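Local coordinates for protein nicotinate-nucleotide--dimethylbenzimidazole phosphoribosyltransferase (Thermus thermophilus HB8, PDB 1WX1) that probably catalyses the transfer of the phosphoribosyl group of nicotinate mononucleotide to 5,6-dimethylbenzimidazole, giving alpha-ribazole 5'-phosphate for cobalamin biosynthesis, at residues 25-29 with 292-296; 171-175 with 252-256; 233-238 with 257-261. All blocks are in the same frame, centred on the assembly; numbering follows the deposited sequence.

Interaction 1 (25-29 with 292-296); sequences YLEEV and LRPLL
Two trans first torsions bring Tyr25 and Arg293 together: the tyrosine CG stands opposite its backbone N (chi1 -177°), swinging the ring out from helix 24-37, and Arg293, extended from CG to NE, runs along that ring in the reverse direction. The result is a CH-pi contact between an N-terminal helix and the loop that follows helix 281-290. Arg293 CD lies 3.6 Å from the Tyr25 ring centroid and only 6° off the ring normal, squarely over the face, while the guanidinium continues past CG and CB with its plane turned 36° from the ring. On the opposite face Val29 CG2 sits toward the rim, so the ring is sandwiched between a methyl and a methylene. Leu295 CD2 meets Val29 CG2 at 3.9 Å and so joins the loop to helix 24-37 through the valine. Beyond this pair the second subunit closes in: Leu26 packs on Leu310 of that chain, and Arg293 NH2 makes a weak hydrogen bond to its Asp297 O. The phenol end is tied to the loop backbone by two waters. One lies 2.9 Å from Tyr25 OH and donates to Arg293 O; the other, 2.6 Å from the same OH, accepts from Arg293 N at 2.9 Å.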
loop_
_atom_site.group_PDB
_atom_site.type_symbol
_atom_site.label_atom_id
_atom_site.label_comp_id
_atom_site.label_asym_id
_atom_site.label_seq_id
_atom_site.Cartn_x
_atom_site.Cartn_y
_atom_site.Cartn_z
ATOM N N TYR A 25 0.247 -0.949 11.908
ATOM C CA TYR A 25 -1.070 -1.507 11.618
ATOM C C TYR A 25 -1.053 -2.883 10.966
ATOM O O TYR A 25 -2.038 -3.613 11.038
ATOM C CB TYR A 25 -1.876 -0.548 10.738
ATOM C CG TYR A 25 -3.280 -1.045 10.458
ATOM C CD1 TYR A 25 -3.822 -0.970 9.177
ATOM C CD2 TYR A 25 -4.056 -1.618 11.471
ATOM C CE1 TYR A 25 -5.100 -1.459 8.904
ATOM C CE2 TYR A 25 -5.335 -2.111 11.208
ATOM C CZ TYR A 25 -5.848 -2.027 9.921
ATOM O OH TYR A 25 -7.104 -2.511 9.634
ATOM N N LEU A 26 0.051 -3.243 10.324
ATOM C CA LEU A 26 0.118 -4.549 9.679
ATOM C C LEU A 26 0.125 -5.685 10.694
ATOM O O LEU A 26 -0.253 -6.810 10.370
ATOM C CB LEU A 26 1.350 -4.645 8.775
ATOM C CG LEU A 26 1.343 -3.762 7.523
ATOM C CD1 LEU A 26 2.577 -4.063 6.675
ATOM C CD2 LEU A 26 0.070 -4.018 6.716
ATOM N N GLU A 27 0.542 -5.398 11.924
ATOM C CA GLU A 27 0.568 -6.437 12.948
ATOM C C GLU A 27 -0.855 -6.879 13.283
ATOM O O GLU A 27 -1.123 -8.069 13.429
ATOM C CB GLU A 27 1.288 -5.938 14.209
ATOM C CG GLU A 27 2.728 -5.499 13.950
ATOM C CD GLU A 27 3.508 -5.227 15.230
ATOM O OE1 GLU A 27 4.653 -4.735 15.137
ATOM O OE2 GLU A 27 2.978 -5.510 16.324
ATOM N N GLU A 28 -1.772 -5.922 13.392
ATOM C CA GLU A 28 -3.160 -6.247 13.700
ATOM C C GLU A 28 -3.751 -7.073 12.555
ATOM O O GLU A 28 -4.503 -8.021 12.775
ATOM C CB GLU A 28 -3.981 -4.967 13.894
ATOM C CG GLU A 28 -5.375 -5.220 14.453
ATOM C CD GLU A 28 -6.093 -3.932 14.836
ATOM O OE1 GLU A 28 -5.436 -3.041 15.414
ATOM O OE2 GLU A 28 -7.312 -3.814 14.577
ATOM N N VAL A 29 -3.402 -6.699 11.332
ATOM C CA VAL A 29 -3.872 -7.407 10.150
ATOM C C VAL A 29 -3.416 -8.865 10.220
ATOM O O VAL A 29 -4.205 -9.787 10.010
ATOM C CB VAL A 29 -3.311 -6.758 8.859
ATOM C CG1 VAL A 29 -3.718 -7.581 7.640
ATOM C CG2 VAL A 29 -3.833 -5.323 8.725
ATOM N N LEU A 292 -13.540 -0.258 10.876
ATOM C CA LEU A 292 -12.368 -0.700 10.133
ATOM C C LEU A 292 -11.438 0.438 9.743
ATOM O O LEU A 292 -11.884 1.535 9.404
ATOM C CB LEU A 292 -12.812 -1.442 8.867
ATOM C CG LEU A 292 -13.708 -2.661 9.078
ATOM C CD1 LEU A 292 -14.225 -3.170 7.735
ATOM C CD2 LEU A 292 -12.916 -3.747 9.801
ATOM N N ARG A 293 -10.138 0.162 9.785
ATOM C CA ARG A 293 -9.126 1.143 9.414
ATOM C C ARG A 293 -8.642 0.835 8.001
ATOM O O ARG A 293 -8.236 -0.286 7.710
ATOM C CB ARG A 293 -7.936 1.081 10.374
ATOM C CG ARG A 293 -6.799 2.027 10.017
ATOM C CD ARG A 293 -5.616 1.817 10.951
ATOM N NE ARG A 293 -4.522 2.756 10.711
ATOM C CZ ARG A 293 -3.865 2.877 9.562
ATOM N NH1 ARG A 293 -4.183 2.116 8.523
ATOM N NH2 ARG A 293 -2.877 3.758 9.455
ATOM N N PRO A 294 -8.682 1.832 7.107
ATOM C CA PRO A 294 -8.247 1.680 5.713
ATOM C C PRO A 294 -6.740 1.432 5.625
ATOM O O PRO A 294 -5.951 2.121 6.275
ATOM C CB PRO A 294 -8.632 3.015 5.072
ATOM C CG PRO A 294 -9.677 3.585 6.000
ATOM C CD PRO A 294 -9.194 3.190 7.356
ATOM N N LEU A 295 -6.340 0.458 4.818
ATOM C CA LEU A 295 -4.924 0.147 4.658
ATOM C C LEU A 295 -4.215 1.167 3.779
ATOM O O LEU A 295 -3.079 1.548 4.050
ATOM C CB LEU A 295 -4.753 -1.242 4.045
ATOM C CG LEU A 295 -5.026 -2.411 4.984
ATOM C CD1 LEU A 295 -5.017 -3.716 4.205
ATOM C CD2 LEU A 295 -3.969 -2.427 6.072
ATOM N N LEU A 296 -4.893 1.596 2.719
ATOM C CA LEU A 296 -4.336 2.562 1.781
ATOM C C LEU A 296 -5.159 3.843 1.723
ATOM O O LEU A 296 -6.363 3.833 1.971
ATOM C CB LEU A 296 -4.300 1.963 0.372
ATOM C CG LEU A 296 -3.468 0.700 0.149
ATOM C CD1 LEU A 296 -3.799 0.099 -1.217
ATOM C CD2 LEU A 296 -1.993 1.046 0.251
HETATM O O HOH W 1 -9.176 -3.074 7.667
HETATM O O HOH W 2 -9.416 -2.451 10.872
#

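Interaction 2 (171-175 with 252-256)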
loop_
_atom_site.group_PDB
_atom_site.type_symbol
_atom_site.label_atom_id
_atom_site.label_comp_id
_atom_site.label_asym_id
_atom_site.label_seq_id
_atom_site.Cartn_x
_atom_site.Cartn_y
_atom_site.Cartn_z
ATOM N N ALA A 171 -25.725 3.729 -3.861
ATOM C CA ALA A 171 -24.912 3.349 -2.707
ATOM C C ALA A 171 -25.196 4.288 -1.532
ATOM O O ALA A 171 -25.242 3.854 -0.382
ATOM C CB ALA A 171 -23.433 3.390 -3.069
ATOM N N ALA A 172 -25.385 5.573 -1.830
ATOM C CA ALA A 172 -25.673 6.558 -0.792
ATOM C C ALA A 172 -27.030 6.271 -0.156
ATOM O O ALA A 172 -27.183 6.355 1.067
ATOM C CB ALA A 172 -25.653 7.966 -1.381
ATOM N N ALA A 173 -28.009 5.926 -0.986
ATOM C CA ALA A 173 -29.349 5.633 -0.501
ATOM C C ALA A 173 -29.343 4.397 0.390
ATOM O O ALA A 173 -29.914 4.402 1.489
ATOM C CB ALA A 173 -30.301 5.428 -1.677
ATOM N N LEU A 174 -28.693 3.340 -0.088
ATOM C CA LEU A 174 -28.615 2.096 0.661
ATOM C C LEU A 174 -27.860 2.303 1.970
ATOM O O LEU A 174 -28.255 1.783 3.015
ATOM C CB LEU A 174 -27.923 1.018 -0.176
ATOM C CG LEU A 174 -27.747 -0.346 0.503
ATOM C CD1 LEU A 174 -29.108 -0.883 0.934
ATOM C CD2 LEU A 174 -27.076 -1.318 -0.462
ATOM N N THR A 175 -26.778 3.070 1.915
ATOM C CA THR A 175 -25.990 3.320 3.114
ATOM C C THR A 175 -26.811 4.108 4.131
ATOM O O THR A 175 -26.864 3.755 5.310
ATOM C CB THR A 175 -24.707 4.089 2.777
ATOM O OG1 THR A 175 -23.886 3.288 1.916
ATOM C CG2 THR A 175 -23.928 4.421 4.049
ATOM N N PHE A 252 -16.812 3.127 -2.032
ATOM C CA PHE A 252 -18.141 3.455 -1.521
ATOM C C PHE A 252 -19.267 2.486 -1.921
ATOM O O PHE A 252 -19.970 1.960 -1.054
ATOM C CB PHE A 252 -18.479 4.905 -1.927
ATOM C CG PHE A 252 -19.738 5.452 -1.303
ATOM C CD1 PHE A 252 -20.750 5.982 -2.106
ATOM C CD2 PHE A 252 -19.907 5.466 0.075
ATOM C CE1 PHE A 252 -21.908 6.523 -1.541
ATOM C CE2 PHE A 252 -21.062 6.004 0.652
ATOM C CZ PHE A 252 -22.065 6.533 -0.159
ATOM N N PRO A 253 -19.456 2.236 -3.230
ATOM C CA PRO A 253 -20.522 1.315 -3.642
ATOM C C PRO A 253 -20.269 -0.113 -3.153
ATOM O O PRO A 253 -21.182 -0.786 -2.673
ATOM C CB PRO A 253 -20.503 1.426 -5.171
ATOM C CG PRO A 253 -20.004 2.835 -5.402
ATOM C CD PRO A 253 -18.874 2.917 -4.401
ATOM N N VAL A 254 -19.029 -0.577 -3.268
ATOM C CA VAL A 254 -18.703 -1.929 -2.811
ATOM C C VAL A 254 -18.935 -2.062 -1.308
ATOM O O VAL A 254 -19.475 -3.059 -0.835
ATOM C CB VAL A 254 -17.232 -2.300 -3.143
ATOM C CG1 VAL A 254 -16.806 -3.546 -2.357
ATOM C CG2 VAL A 254 -17.103 -2.564 -4.648
ATOM N N THR A 255 -18.529 -1.048 -0.557
ATOM C CA THR A 255 -18.695 -1.076 0.884
ATOM C C THR A 255 -20.169 -0.991 1.261
ATOM O O THR A 255 -20.571 -1.498 2.298
ATOM C CB THR A 255 -17.876 0.054 1.542
ATOM O OG1 THR A 255 -16.503 -0.107 1.168
ATOM C CG2 THR A 255 -17.970 -0.015 3.069
ATOM N N ALA A 256 -20.983 -0.361 0.415
ATOM C CA ALA A 256 -22.418 -0.294 0.688
ATOM C C ALA A 256 -22.944 -1.730 0.587
ATOM O O ALA A 256 -23.809 -2.147 1.358
ATOM C CB ALA A 256 -23.119 0.606 -0.334
#
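Phe252 reaches helix 167-179 with the CE1-CZ end of its ring, which stands oblique to its partners. With CG trans to the backbone N (chi1 -172°), the side chain leaves the first turn of helix 252-264 and extends across to Ala171 and Ala172. CE1 lies 3.8 Å from Ala171 CB, and CZ approaches the backbone itself, 3.7 Å from Ala172 CA, a closeness consistent with the small side chains of Ala171 and Ala172. Ala171 CB also points into the neighbouring helix, resting 3.6 Å from Pro253 CA. One turn later the CB of Ala256 points back toward helix 167-179, 3.9 Å from Ala171 CB and 3.6 Å from Thr175 OG1. The short segments approach to 9.0 Å between axes and cross at 35°, running roughly parallel. Leu174 closes the flank remote from the phenylalanine, its CD2 approaching Ala256 O.

Thr175 OG1 is buried but satisfied. It donates to Ala171 O at 2.7 Å, tilted 33° from the carbonyl plane, and the helical N-H of Thr175 reaches the same oxygen from the opposite face, so two donors grip it. Replacing Phe252 with an alanine would probably open a gap beside Ala171 and Ala172 and cost the two helices much of their apolar contact.

Two helices of the alpha/beta domain thus pack here, with the Pro253 side chain about 10 Å from that of Glu304, the predicted proton acceptor. Gln286 of helix 281-290 joins the pair, its NE2 hydrogen-bonded to both Thr175 OG1 and Phe252 O. Val186 of helix 183-186 covers Ala172 and Thr175, while Pro253 and Val254 face Leu230 and Ile233 of helix 228-242 and touch strand 157-163 of the parallel sheet.

Interaction 3 (233-238 with 257-261)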
loop_
_atom_site.group_PDB
_atom_site.type_symbol
_atom_site.label_atom_id
_atom_site.label_comp_id
_atom_site.label_asym_id
_atom_site.label_seq_id
_atom_site.Cartn_x
_atom_site.Cartn_y
_atom_site.Cartn_z
ATOM N N ILE A 233 -23.086 -7.733 -4.692
ATOM C CA ILE A 233 -21.860 -7.581 -3.923
ATOM C C ILE A 233 -22.048 -8.149 -2.518
ATOM O O ILE A 233 -21.138 -8.768 -1.965
ATOM C CB ILE A 233 -21.412 -6.105 -3.911
ATOM C CG1 ILE A 233 -20.794 -5.780 -5.282
ATOM C CG2 ILE A 233 -20.410 -5.845 -2.781
ATOM C CD1 ILE A 233 -20.606 -4.304 -5.564
ATOM N N ALA A 234 -23.234 -7.963 -1.950
ATOM C CA ALA A 234 -23.520 -8.519 -0.630
ATOM C C ALA A 234 -23.417 -10.049 -0.731
ATOM O O ALA A 234 -22.915 -10.713 0.180
ATOM C CB ALA A 234 -24.914 -8.118 -0.186
ATOM N N GLY A 235 -23.889 -10.598 -1.850
ATOM C CA GLY A 235 -23.832 -12.036 -2.057
ATOM C C GLY A 235 -22.405 -12.537 -2.169
ATOM O O GLY A 235 -22.067 -13.613 -1.664
ATOM N N ILE A 236 -21.562 -11.758 -2.837
ATOM C CA ILE A 236 -20.161 -12.123 -2.999
ATOM C C ILE A 236 -19.506 -12.245 -1.624
ATOM O O ILE A 236 -18.812 -13.227 -1.346
ATOM C CB ILE A 236 -19.415 -11.061 -3.844
ATOM C CG1 ILE A 236 -19.917 -11.127 -5.291
ATOM C CG2 ILE A 236 -17.891 -11.275 -3.766
ATOM C CD1 ILE A 236 -19.523 -9.921 -6.139
ATOM N N TYR A 237 -19.743 -11.261 -0.758
ATOM C CA TYR A 237 -19.150 -11.285 0.577
ATOM C C TYR A 237 -19.746 -12.362 1.487
ATOM O O TYR A 237 -19.026 -12.973 2.276
ATOM C CB TYR A 237 -19.255 -9.899 1.232
ATOM C CG TYR A 237 -18.271 -8.886 0.664
ATOM C CD1 TYR A 237 -18.712 -7.666 0.151
ATOM C CD2 TYR A 237 -16.902 -9.154 0.635
ATOM C CE1 TYR A 237 -17.817 -6.741 -0.380
ATOM C CE2 TYR A 237 -15.995 -8.229 0.104
ATOM C CZ TYR A 237 -16.464 -7.026 -0.402
ATOM O OH TYR A 237 -15.586 -6.126 -0.960
ATOM N N LEU A 238 -21.048 -12.604 1.378
ATOM C CA LEU A 238 -21.688 -13.633 2.195
ATOM C C LEU A 238 -21.090 -15.002 1.876
ATOM O O LEU A 238 -20.860 -15.821 2.771
ATOM C CB LEU A 238 -23.199 -13.659 1.939
ATOM C CG LEU A 238 -24.016 -12.497 2.514
ATOM C CD1 LEU A 238 -25.463 -12.607 2.053
ATOM C CD2 LEU A 238 -23.924 -12.515 4.041
ATOM N N GLY A 257 -22.418 -2.482 -0.379
ATOM C CA GLY A 257 -22.832 -3.866 -0.539
ATOM C C GLY A 257 -22.417 -4.677 0.682
ATOM O O GLY A 257 -23.156 -5.539 1.155
ATOM N N ALA A 258 -21.224 -4.405 1.200
ATOM C CA ALA A 258 -20.739 -5.121 2.380
ATOM C C ALA A 258 -21.611 -4.823 3.604
ATOM O O ALA A 258 -21.833 -5.699 4.440
ATOM C CB ALA A 258 -19.293 -4.739 2.662
ATOM N N LEU A 259 -22.090 -3.585 3.716
ATOM C CA LEU A 259 -22.948 -3.203 4.841
ATOM C C LEU A 259 -24.226 -4.027 4.809
ATOM O O LEU A 259 -24.734 -4.464 5.855
ATOM C CB LEU A 259 -23.294 -1.709 4.773
ATOM C CG LEU A 259 -22.179 -0.728 5.143
ATOM C CD1 LEU A 259 -22.670 0.699 4.938
ATOM C CD2 LEU A 259 -21.763 -0.942 6.596
ATOM N N LEU A 260 -24.751 -4.240 3.604
ATOM C CA LEU A 260 -25.962 -5.031 3.445
ATOM C C LEU A 260 -25.702 -6.465 3.902
ATOM O O LEU A 260 -26.516 -7.061 4.614
ATOM C CB LEU A 260 -26.421 -5.021 1.980
ATOM C CG LEU A 260 -27.640 -5.890 1.653
ATOM C CD1 LEU A 260 -28.805 -5.537 2.570
ATOM C CD2 LEU A 260 -28.023 -5.691 0.192
ATOM N N ALA A 261 -24.560 -7.014 3.496
ATOM C CA ALA A 261 -24.186 -8.375 3.872
ATOM C C ALA A 261 -24.050 -8.465 5.395
ATOM O O ALA A 261 -24.503 -9.429 6.018
ATOM C CB ALA A 261 -22.863 -8.759 3.200
#
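The segments 233-238 and 257-261 cross at -58° with only 7.6 Å between their axes, and their backbones come nearest at Ala234 and Ala261, whose CA atoms are 4.6 Å apart. Small residues at the crossing permit this. Ala261 CB points into the other helix and lies 3.6 Å from Ala234 O, while Ala234 CB lies 3.4 Å from Gly257 O. Gly257 itself leaves room for a branch of Ile233, whose CG2 rests 3.8 Å from Gly257 CA; a CB built on that glycine would fall 2.5 Å from the same methyl, a clash. Leu260 meets Ala234 CB with its CB, CG and CD2.

Both helices belong to the Rossmann-like alpha/beta domain built on the parallel sheet of strand order 3-2-1-4-5-6: helix 228-242 leads into strand 247-249, and helix 252-264 leads out of it. The crossing therefore joins two helices that are consecutive in the chain and packed across each other, and no other subunit touches it.

At the sheet side Tyr237 places its ring obliquely against Ala258, with Tyr237 CD1 3.9 Å from Ala258 CB. Its CG stands beside the backbone N (chi1 -75°), which directs the ring along Ala258 toward the sheet, and the OH ends in a hydrogen bond to Val248 O. Toward helix 133-152 lies Leu238, whose CG packs on Ala261 CB and whose CD2 reaches Ala261 O at 3.7 Å. Leu140 of that helix touches both Ala234 and Leu238, while Leu178 of helix 167-179 packs on Leu260.

Interactions 2 and 3 share helix 252-264, each using a different turn of it, and they touch: Val254 CG1 of interaction 2 meets Tyr237 OH of interaction 3 at 3.2 Å. All their touching residues are buried. Together they join three helices, with alanines (and in interaction 3 a glycine) at the close points, larger apolar side chains around them, and no hydrogen bond between segments. Interaction 1 lies about 21 Å from either by centres, next to the second subunit. Three of its five touching residues are buried, but Tyr25 and Arg293 are partly exposed, and waters and a CH-pi contact join the apolar Val29-Leu295 pair. Along the sequence its loop encloses both other contacts.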